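ArsR family transcriptional regulator (Comamonas testosteroni, PDB 6UVU) represses transcription as an antimony-responsive repressor, probably by binding operator DNA through a winged helix-turn-helix and letting go when Sb(III) is present. Local coordinates at the interface of chains A and B. Residues are numbered along the deposited sequence; one frame, centred on the assembly and turned at random. Chains: chain A/B, ArsR family transcriptional regulator.

Contact 1 and contact 2, whose C-alpha centres lie about 9 Å apart, share A:Val32 and A:Phe36 of helix 26-39, which faces two parts of chain B at once. The C-alpha centre of contact 3 lies about 11 Å from that of contact 1 and about 14 Å from that of contact 2; it anchors the segment leading into helix 26-39 on helix 42-54, which contact 1 also uses. As is usual in ArsR-family repressors, the N-terminal and C-terminal helices pair the subunits, with helix 42-54 of the DNA-binding domain joining in. Each contact has a two-fold twin, consistent with the family's typical homodimer.

Contact 1: the interface of chains A and B. Residues chain A 32-33, 36; chain B 39-41, 45.
Helix 26-39, which in ArsR-type repressors belongs to the dimerisation framework, here packs A:Val32, A:Val33 and A:Phe36 against the turn that joins helices 26-39 and 42-54 of chain B. The A:Phe36 ring carries most of the load. With CG anti to the carbonyl carbon (chi1 -69°), it lies with one face towards chain B, and B:Leu39 CB sits over the CD2 side of that face, 3.6 Å from A:Phe36 CD2. The carbonyl oxygen B:Leu39 O comes to 3.5 Å from A:Phe36 CD2. Lower on the side chain, A:Phe36 CB meets B:Ala40 CA at 3.9 Å. B:Leu45 directs one methyl, CD1, to A:Phe36 CE2 at 3.9 Å; its other methyl, CD2, lies 3.7 Å from A:Val32 CG1, the two side chains crossing at about a right angle. The two branches of A:Val33 divide the turn between them: CG1 lies 3.7 Å from the B:Ala40 carbonyl carbon C, and CG2 3.6 Å from B:Asn41 C, so the valine straddles the peptide link between these residues. Replacing A:Phe36 by an alanine would probably leave B:Leu39 CB and the B:Leu45 CD1 methyl without the ring they rest on, opening a gap between helix and turn. The patch ties one subunit's first long helix to the start of its partner's second, which is likely to help set how the subunits of the presumed dimer are placed.

Contact 2: the interface of chains A and B. Residues chain A 32, 36, 103, 106-107; chain B 107, 110-111, 114-115.
Apolar packing of B:Leu114 and its neighbours on the C-terminal helices, the characteristic dimerisation helices of the ArsR family, dominates where helix 102-118 of chain A meets helix 102-121 of chain B. B:Leu114 splits its two methyls: CD1 lies 3.9 Å from A:Met107 CE and also approaches A:Cys103 CB, whereas CD2 turns to A:Arg106 and comes within 4.0 Å of the sulfur A:Cys103 SG. Next to it, B:Leu110 CD2 presses on the helix backbone, 3.7 Å from A:Met107 CA. A:Met107 runs extended beyond CG (chi3 178°), which carries its CE methyl along to B:Leu114.

Helix 26-39 of chain A supplies further apolar contacts on another side of helix 102-121. B:Met107 has CG anti to the backbone N (chi1 -164°), placing it 3.8 Å from A:Phe36 CE1, the two side chains running past each other in opposite directions; bends at the outer torsions then direct SD and CE. A:Val32 CG2 lies 3.7 Å from B:Ile115 CG1, the side chains crossing at about a right angle, and also faces the backbone of B:Gly111.

A second kind of contact sets a charged flat group on an aliphatic one. B:Leu114 CD2 lies over the centre of the A:Arg106 guanidinium, 3.4 Å from CZ, and B:Leu110 CD1 adds a contact 3.8 Å from A:Arg106 NH2. A bend at chi3 (56°) turns the arginine's end along B:Leu114, the two side chains running in opposite directions.

Contact 3: the interface of chains A and B. Residues chain A 23-26, 29; chain B 46, 49, 66.
A:Leu23 and A:Ile24 form the apolar centre of this contact, laid against helix 42-54 of chain B by the loop that leads into helix 26-39. One methyl of A:Leu23, CD1, lies 3.5 Å from B:His49 ND1, the two side chains sliding past each other in opposite directions. Its other methyl, CD2, heads towards the outer end of B:Arg46, 3.7 Å from NH2. A:Ile24 uses the CG2 branch, wedged between the aliphatic stem of B:Arg46 and the B:His49 side chain, 4.0 Å from B:Arg46 CG. A:Ala29 CB backs the same stem, 3.9 Å from B:Arg46 CG.

Outside this centre, both polar groups of the A:Ile24 backbone are taken by chain B. Its amide N donates to B:His49 ND1 at 3.1 Å, nearly straight (168° at the hydrogen) and in the imidazole plane, so ND1 acts as acceptor, which would tend to hold the ring's rotation. Its carbonyl O accepts from B:Arg46 NE at 3.0 Å, at the edge of the guanidinium, with the donor tilted 20° from the carbonyl plane. The bend of B:Arg46 at chi3 (71°) turns NE towards that carbonyl after the stem has passed A:Ala29. At the rim, A:Ser26 OG lies 3.7 Å from B:Arg46 CD. The contact sits where the loop of chain A enters helix 26-39, clamping that helix start beside the helix before the partner's helix-turn-helix.

Contact 1: the interface of chains A and B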
ATOM      1  N   VAL A  32       6.518   6.291  -1.368  1.00 31.00           N
ATOM      2  CA  VAL A  32       5.621   5.271  -0.833  1.00 27.66           C
ATOM      3  C   VAL A  32       4.614   4.843  -1.902  1.00 24.15           C
ATOM      4  O   VAL A  32       4.199   3.676  -1.956  1.00 23.28           O
ATOM      5  CB  VAL A  32       4.960   5.820   0.452  1.00 28.88           C
ATOM      6  CG1 VAL A  32       3.560   5.333   0.612  1.00 32.26           C
ATOM      7  CG2 VAL A  32       5.792   5.444   1.678  1.00 31.15           C
ATOM      8  N   VAL A  33       4.247   5.759  -2.796  1.00 19.89           N
ATOM      9  CA  VAL A  33       3.267   5.436  -3.823  1.00 21.68           C
ATOM     10  C   VAL A  33       3.839   4.426  -4.820  1.00 20.85           C
ATOM     11  O   VAL A  33       3.117   3.543  -5.303  1.00 18.34           O
ATOM     12  CB  VAL A  33       2.780   6.729  -4.504  1.00 20.40           C
ATOM     13  CG1 VAL A  33       2.224   6.438  -5.896  1.00 20.08           C
ATOM     14  CG2 VAL A  33       1.711   7.408  -3.622  1.00 20.56           C
ATOM     15  N   PHE A  36       3.023   1.235  -3.175  1.00 19.88           N
ATOM     16  CA  PHE A  36       1.596   0.936  -3.312  1.00 19.86           C
ATOM     17  C   PHE A  36       1.256   0.514  -4.744  1.00 19.92           C
ATOM     18  O   PHE A  36       0.460  -0.411  -4.950  1.00 20.05           O
ATOM     19  CB  PHE A  36       0.724   2.141  -2.894  1.00 19.31           C
ATOM     20  CG  PHE A  36       0.742   2.460  -1.392  1.00 18.19           C
ATOM     21  CD1 PHE A  36       0.937   1.473  -0.443  1.00 18.28           C
ATOM     22  CD2 PHE A  36       0.560   3.767  -0.942  1.00 19.61           C
ATOM     23  CE1 PHE A  36       0.955   1.770   0.917  1.00 20.23           C
ATOM     24  CE2 PHE A  36       0.570   4.069   0.430  1.00 20.13           C
ATOM     25  CZ  PHE A  36       0.779   3.075   1.356  1.00 19.69           C
TER
ATOM     26  N   LEU B  39      -4.730   4.131  -2.518  1.00 18.84           N
ATOM     27  CA  LEU B  39      -3.569   4.792  -1.941  1.00 19.11           C
ATOM     28  C   LEU B  39      -2.457   5.090  -2.944  1.00 20.18           C
ATOM     29  O   LEU B  39      -1.573   5.903  -2.634  1.00 21.00           O
ATOM     30  CB  LEU B  39      -3.011   3.934  -0.814  1.00 20.47           C
ATOM     31  CG  LEU B  39      -3.928   3.880   0.397  1.00 20.64           C
ATOM     32  CD1 LEU B  39      -3.560   2.676   1.186  1.00 21.40           C
ATOM     33  CD2 LEU B  39      -3.790   5.166   1.222  1.00 21.12           C
ATOM     34  N   ALA B  40      -2.468   4.467  -4.127  1.00 19.74           N
ATOM     35  CA  ALA B  40      -1.344   4.601  -5.055  1.00 19.57           C
ATOM     36  C   ALA B  40      -1.422   5.871  -5.892  1.00 19.21           C
ATOM     37  O   ALA B  40      -1.354   5.799  -7.129  1.00 20.20           O
ATOM     38  CB  ALA B  40      -1.270   3.382  -5.982  1.00 18.81           C
ATOM     39  N   ASN B  41      -1.564   7.023  -5.235  1.00 19.83           N
ATOM     40  CA  ASN B  41      -1.556   8.323  -5.896  1.00 21.03           C
ATOM     41  C   ASN B  41      -1.036   9.383  -4.932  1.00 21.97           C
ATOM     42  O   ASN B  41      -1.532   9.515  -3.812  1.00 21.22           O
ATOM     43  CB  ASN B  41      -2.951   8.711  -6.391  1.00 22.00           C
ATOM     44  CG  ASN B  41      -2.990  10.097  -7.016  1.00 23.64           C
ATOM     45  OD1 ASN B  41      -3.259  11.087  -6.341  1.00 25.43           O
ATOM     46  ND2 ASN B  41      -2.730  10.167  -8.317  1.00 23.08           N
ATOM     47  N   LEU B  45      -2.863  10.535  -1.371  1.00 19.86           N
ATOM     48  CA  LEU B  45      -2.218  10.109  -0.140  1.00 20.75           C
ATOM     49  C   LEU B  45      -1.964  11.301   0.772  1.00 19.86           C
ATOM     50  O   LEU B  45      -2.148  11.213   1.988  1.00 19.55           O
ATOM     51  CB  LEU B  45      -0.910   9.379  -0.472  1.00 21.79           C
ATOM     52  CG  LEU B  45      -0.200   8.679   0.691  1.00 24.09           C
ATOM     53  CD1 LEU B  45      -1.041   7.515   1.203  1.00 27.21           C
ATOM     54  CD2 LEU B  45       1.210   8.180   0.325  1.00 25.46           C
TER

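Contact 2: the interface of chains A and B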
ATOM      1  N   VAL A  32       6.518   6.291  -1.368  1.00 31.00           N
ATOM      2  CA  VAL A  32       5.621   5.271  -0.833  1.00 27.66           C
ATOM      3  C   VAL A  32       4.614   4.843  -1.902  1.00 24.15           C
ATOM      4  O   VAL A  32       4.199   3.676  -1.956  1.00 23.28           O
ATOM      5  CB  VAL A  32       4.960   5.820   0.452  1.00 28.88           C
ATOM      6  CG1 VAL A  32       3.560   5.333   0.612  1.00 32.26           C
ATOM      7  CG2 VAL A  32       5.792   5.444   1.678  1.00 31.15           C
ATOM      8  N   PHE A  36       3.023   1.235  -3.175  1.00 19.88           N
ATOM      9  CA  PHE A  36       1.596   0.936  -3.312  1.00 19.86           C
ATOM     10  C   PHE A  36       1.256   0.514  -4.744  1.00 19.92           C
ATOM     11  O   PHE A  36       0.460  -0.411  -4.950  1.00 20.05           O
ATOM     12  CB  PHE A  36       0.724   2.141  -2.894  1.00 19.31           C
ATOM     13  CG  PHE A  36       0.742   2.460  -1.392  1.00 18.19           C
ATOM     14  CD1 PHE A  36       0.937   1.473  -0.443  1.00 18.28           C
ATOM     15  CD2 PHE A  36       0.560   3.767  -0.942  1.00 19.61           C
ATOM     16  CE1 PHE A  36       0.955   1.770   0.917  1.00 20.23           C
ATOM     17  CE2 PHE A  36       0.570   4.069   0.430  1.00 20.13           C
ATOM     18  CZ  PHE A  36       0.779   3.075   1.356  1.00 19.69           C
ATOM     19  N   CYS A 103      10.179  -3.077   3.044  1.00 21.22           N
ATOM     20  CA  CYS A 103       8.977  -2.242   3.026  1.00 22.28           C
ATOM     21  C   CYS A 103       7.848  -2.939   2.278  1.00 22.44           C
ATOM     22  O   CYS A 103       6.712  -3.007   2.758  1.00 21.35           O
ATOM     23  CB  CYS A 103       9.281  -0.897   2.365  1.00 24.12           C
ATOM     24  SG  CYS A 103      10.550   0.089   3.209  1.00 28.42           S
ATOM     25  N   ARG A 106       6.442  -5.688   4.538  1.00 17.38           N
ATOM     26  CA  ARG A 106       5.542  -5.239   5.596  1.00 19.93           C
ATOM     27  C   ARG A 106       4.178  -4.832   5.038  1.00 17.72           C
ATOM     28  O   ARG A 106       3.138  -5.117   5.645  1.00 17.11           O
ATOM     29  CB  ARG A 106       6.198  -4.091   6.360  1.00 21.15           C
ATOM     30  CG  ARG A 106       7.381  -4.549   7.188  1.00 24.96           C
ATOM     31  CD  ARG A 106       8.224  -3.375   7.610  1.00 29.06           C
ATOM     32  NE  ARG A 106       7.469  -2.348   8.348  1.00 31.66           N
ATOM     33  CZ  ARG A 106       8.043  -1.433   9.129  1.00 33.54           C
ATOM     34  NH1 ARG A 106       9.358  -1.437   9.271  1.00 33.85           N
ATOM     35  NH2 ARG A 106       7.311  -0.518   9.769  1.00 32.48           N
ATOM     36  N   MET A 107       4.152  -4.175   3.886  1.00 17.06           N
ATOM     37  CA  MET A 107       2.859  -3.849   3.269  1.00 18.91           C
ATOM     38  C   MET A 107       2.059  -5.109   2.931  1.00 17.47           C
ATOM     39  O   MET A 107       0.847  -5.180   3.185  1.00 15.69           O
ATOM     40  CB  MET A 107       3.082  -3.016   2.019  1.00 19.39           C
ATOM     41  CG  MET A 107       3.534  -1.605   2.289  1.00 20.89           C
ATOM     42  SD  MET A 107       3.742  -0.754   0.720  1.00 22.16           S
ATOM     43  CE  MET A 107       4.203   0.890   1.264  1.00 24.59           C
TER
ATOM     44  N   MET B 107      -3.151   1.336   6.544  1.00 20.77           N
ATOM     45  CA  MET B 107      -2.180   1.294   5.451  1.00 21.72           C
ATOM     46  C   MET B 107      -1.476   2.632   5.294  1.00 22.09           C
ATOM     47  O   MET B 107      -0.259   2.676   5.058  1.00 20.42           O
ATOM     48  CB  MET B 107      -2.865   0.872   4.143  1.00 22.83           C
ATOM     49  CG  MET B 107      -1.885   0.418   3.027  1.00 25.63           C
ATOM     50  SD  MET B 107      -0.769  -0.971   3.424  1.00 28.89           S
ATOM     51  CE  MET B 107      -1.911  -2.353   3.318  1.00 28.02           C
ATOM     52  N   LEU B 110       1.010   2.734   8.179  1.00 20.57           N
ATOM     53  CA  LEU B 110       2.205   1.952   7.863  1.00 20.52           C
ATOM     54  C   LEU B 110       3.123   2.730   6.937  1.00 21.01           C
ATOM     55  O   LEU B 110       4.336   2.820   7.167  1.00 21.28           O
ATOM     56  CB  LEU B 110       1.827   0.612   7.234  1.00 19.84           C
ATOM     57  CG  LEU B 110       3.039  -0.236   6.813  1.00 20.45           C
ATOM     58  CD1 LEU B 110       3.936  -0.539   8.018  1.00 19.65           C
ATOM     59  CD2 LEU B 110       2.582  -1.524   6.128  1.00 20.02           C
ATOM     60  N   GLY B 111       2.553   3.328   5.899  1.00 18.93           N
ATOM     61  CA  GLY B 111       3.325   4.212   5.052  1.00 20.29           C
ATOM     62  C   GLY B 111       4.040   5.296   5.833  1.00 20.85           C
ATOM     63  O   GLY B 111       5.199   5.603   5.555  1.00 19.46           O
ATOM     64  N   LEU B 114       7.040   3.918   7.663  1.00 20.75           N
ATOM     65  CA  LEU B 114       8.139   3.613   6.745  1.00 23.61           C
ATOM     66  C   LEU B 114       8.877   4.877   6.314  1.00 24.15           C
ATOM     67  O   LEU B 114      10.100   4.858   6.134  1.00 26.21           O
ATOM     68  CB  LEU B 114       7.617   2.855   5.520  1.00 23.41           C
ATOM     69  CG  LEU B 114       7.002   1.463   5.754  1.00 27.23           C
ATOM     70  CD1 LEU B 114       6.393   0.893   4.485  1.00 28.67           C
ATOM     71  CD2 LEU B 114       8.027   0.474   6.307  1.00 26.89           C
ATOM     72  N   ILE B 115       8.156   5.985   6.136  1.00 24.49           N
ATOM     73  CA  ILE B 115       8.810   7.247   5.799  1.00 24.61           C
ATOM     74  C   ILE B 115       9.682   7.718   6.955  1.00 26.39           C
ATOM     75  O   ILE B 115      10.789   8.235   6.748  1.00 27.95           O
ATOM     76  CB  ILE B 115       7.766   8.312   5.430  1.00 23.45           C
ATOM     77  CG1 ILE B 115       7.068   7.944   4.126  1.00 22.85           C
ATOM     78  CG2 ILE B 115       8.419   9.695   5.332  1.00 25.36           C
ATOM     79  CD1 ILE B 115       5.797   8.709   3.904  1.00 22.14           C
TER

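Contact 3: the interface of chains A and B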
ATOM      1  N   LEU A  23       2.925  16.922   7.883  1.00 23.32           N
ATOM      2  CA  LEU A  23       2.305  16.449   6.650  1.00 24.36           C
ATOM      3  C   LEU A  23       3.350  15.893   5.685  1.00 24.58           C
ATOM      4  O   LEU A  23       4.358  16.540   5.397  1.00 23.12           O
ATOM      5  CB  LEU A  23       1.540  17.588   5.981  1.00 23.81           C
ATOM      6  CG  LEU A  23       0.783  17.223   4.702  1.00 27.03           C
ATOM      7  CD1 LEU A  23      -0.277  16.158   4.989  1.00 26.72           C
ATOM      8  CD2 LEU A  23       0.124  18.486   4.110  1.00 28.42           C
ATOM      9  N   ILE A  24       3.086  14.687   5.177  1.00 24.07           N
ATOM     10  CA  ILE A  24       3.965  14.073   4.191  1.00 22.39           C
ATOM     11  C   ILE A  24       4.129  15.001   2.990  1.00 21.05           C
ATOM     12  O   ILE A  24       3.171  15.615   2.508  1.00 20.46           O
ATOM     13  CB  ILE A  24       3.385  12.700   3.799  1.00 26.14           C
ATOM     14  CG1 ILE A  24       4.276  11.934   2.852  1.00 30.04           C
ATOM     15  CG2 ILE A  24       2.043  12.838   3.105  1.00 25.34           C
ATOM     16  CD1 ILE A  24       3.576  10.699   2.347  1.00 32.51           C
ATOM     17  N   THR A  25       5.369  15.144   2.526  1.00 22.07           N
ATOM     18  CA  THR A  25       5.673  15.974   1.368  1.00 21.76           C
ATOM     19  C   THR A  25       5.366  15.207   0.082  1.00 22.67           C
ATOM     20  O   THR A  25       5.084  14.010   0.102  1.00 22.14           O
ATOM     21  CB  THR A  25       7.143  16.405   1.386  1.00 22.00           C
ATOM     22  OG1 THR A  25       7.960  15.316   0.948  1.00 22.65           O
ATOM     23  CG2 THR A  25       7.577  16.765   2.798  1.00 22.28           C
ATOM     24  N   SER A  26       5.416  15.912  -1.054  1.00 25.59           N
ATOM     25  CA  SER A  26       5.166  15.250  -2.330  1.00 30.36           C
ATOM     26  C   SER A  26       6.256  14.231  -2.647  1.00 28.83           C
ATOM     27  O   SER A  26       5.956  13.109  -3.075  1.00 28.30           O
ATOM     28  CB  SER A  26       5.048  16.281  -3.451  1.00 30.29           C
ATOM     29  OG  SER A  26       3.855  17.033  -3.305  1.00 33.47           O
ATOM     30  N   ALA A  29       5.605  11.283  -0.534  1.00 24.24           N
ATOM     31  CA  ALA A  29       4.430  10.553  -0.990  1.00 26.65           C
ATOM     32  C   ALA A  29       4.744   9.696  -2.209  1.00 28.87           C
ATOM     33  O   ALA A  29       4.345   8.528  -2.264  1.00 29.82           O
ATOM     34  CB  ALA A  29       3.295  11.536  -1.296  1.00 23.73           C
TER
ATOM     35  N   ARG B  46      -1.530  12.421   0.197  1.00 21.75           N
ATOM     36  CA  ARG B  46      -1.338  13.636   0.981  1.00 21.93           C
ATOM     37  C   ARG B  46      -2.661  14.152   1.519  1.00 19.48           C
ATOM     38  O   ARG B  46      -2.733  14.602   2.666  1.00 19.44           O
ATOM     39  CB  ARG B  46      -0.652  14.707   0.130  1.00 22.93           C
ATOM     40  CG  ARG B  46       0.757  14.344  -0.317  1.00 24.21           C
ATOM     41  CD  ARG B  46       1.421  15.549  -0.946  1.00 26.32           C
ATOM     42  NE  ARG B  46       1.745  16.564   0.052  1.00 26.81           N
ATOM     43  CZ  ARG B  46       1.543  17.866  -0.128  1.00 28.03           C
ATOM     44  NH1 ARG B  46       1.000  18.293  -1.261  1.00 27.51           N
ATOM     45  NH2 ARG B  46       1.874  18.740   0.819  1.00 26.02           N
ATOM     46  N   HIS B  49      -3.567  11.899   4.445  1.00 16.66           N
ATOM     47  CA  HIS B  49      -2.791  12.207   5.634  1.00 16.16           C
ATOM     48  C   HIS B  49      -3.273  13.500   6.294  1.00 16.27           C
ATOM     49  O   HIS B  49      -3.440  13.551   7.516  1.00 13.78           O
ATOM     50  CB  HIS B  49      -1.305  12.303   5.294  1.00 15.74           C
ATOM     51  CG  HIS B  49      -0.442  12.474   6.508  1.00 14.92           C
ATOM     52  ND1 HIS B  49       0.779  13.115   6.479  1.00 15.61           N
ATOM     53  CD2 HIS B  49      -0.626  12.070   7.786  1.00 14.31           C
ATOM     54  CE1 HIS B  49       1.305  13.104   7.693  1.00 13.94           C
ATOM     55  NE2 HIS B  49       0.473  12.475   8.503  1.00 13.34           N
ATOM     56  N   VAL B  66      -2.546  21.322   1.688  1.00 26.72           N
ATOM     57  CA  VAL B  66      -1.735  20.794   0.594  1.00 29.39           C
ATOM     58  C   VAL B  66      -1.539  21.923  -0.409  1.00 33.39           C
ATOM     59  O   VAL B  66      -2.029  23.039  -0.204  1.00 36.59           O
ATOM     60  CB  VAL B  66      -2.395  19.558  -0.042  1.00 29.30           C
ATOM     61  CG1 VAL B  66      -2.579  18.470   1.006  1.00 30.38           C
ATOM     62  CG2 VAL B  66      -3.749  19.918  -0.663  1.00 29.25           C
TER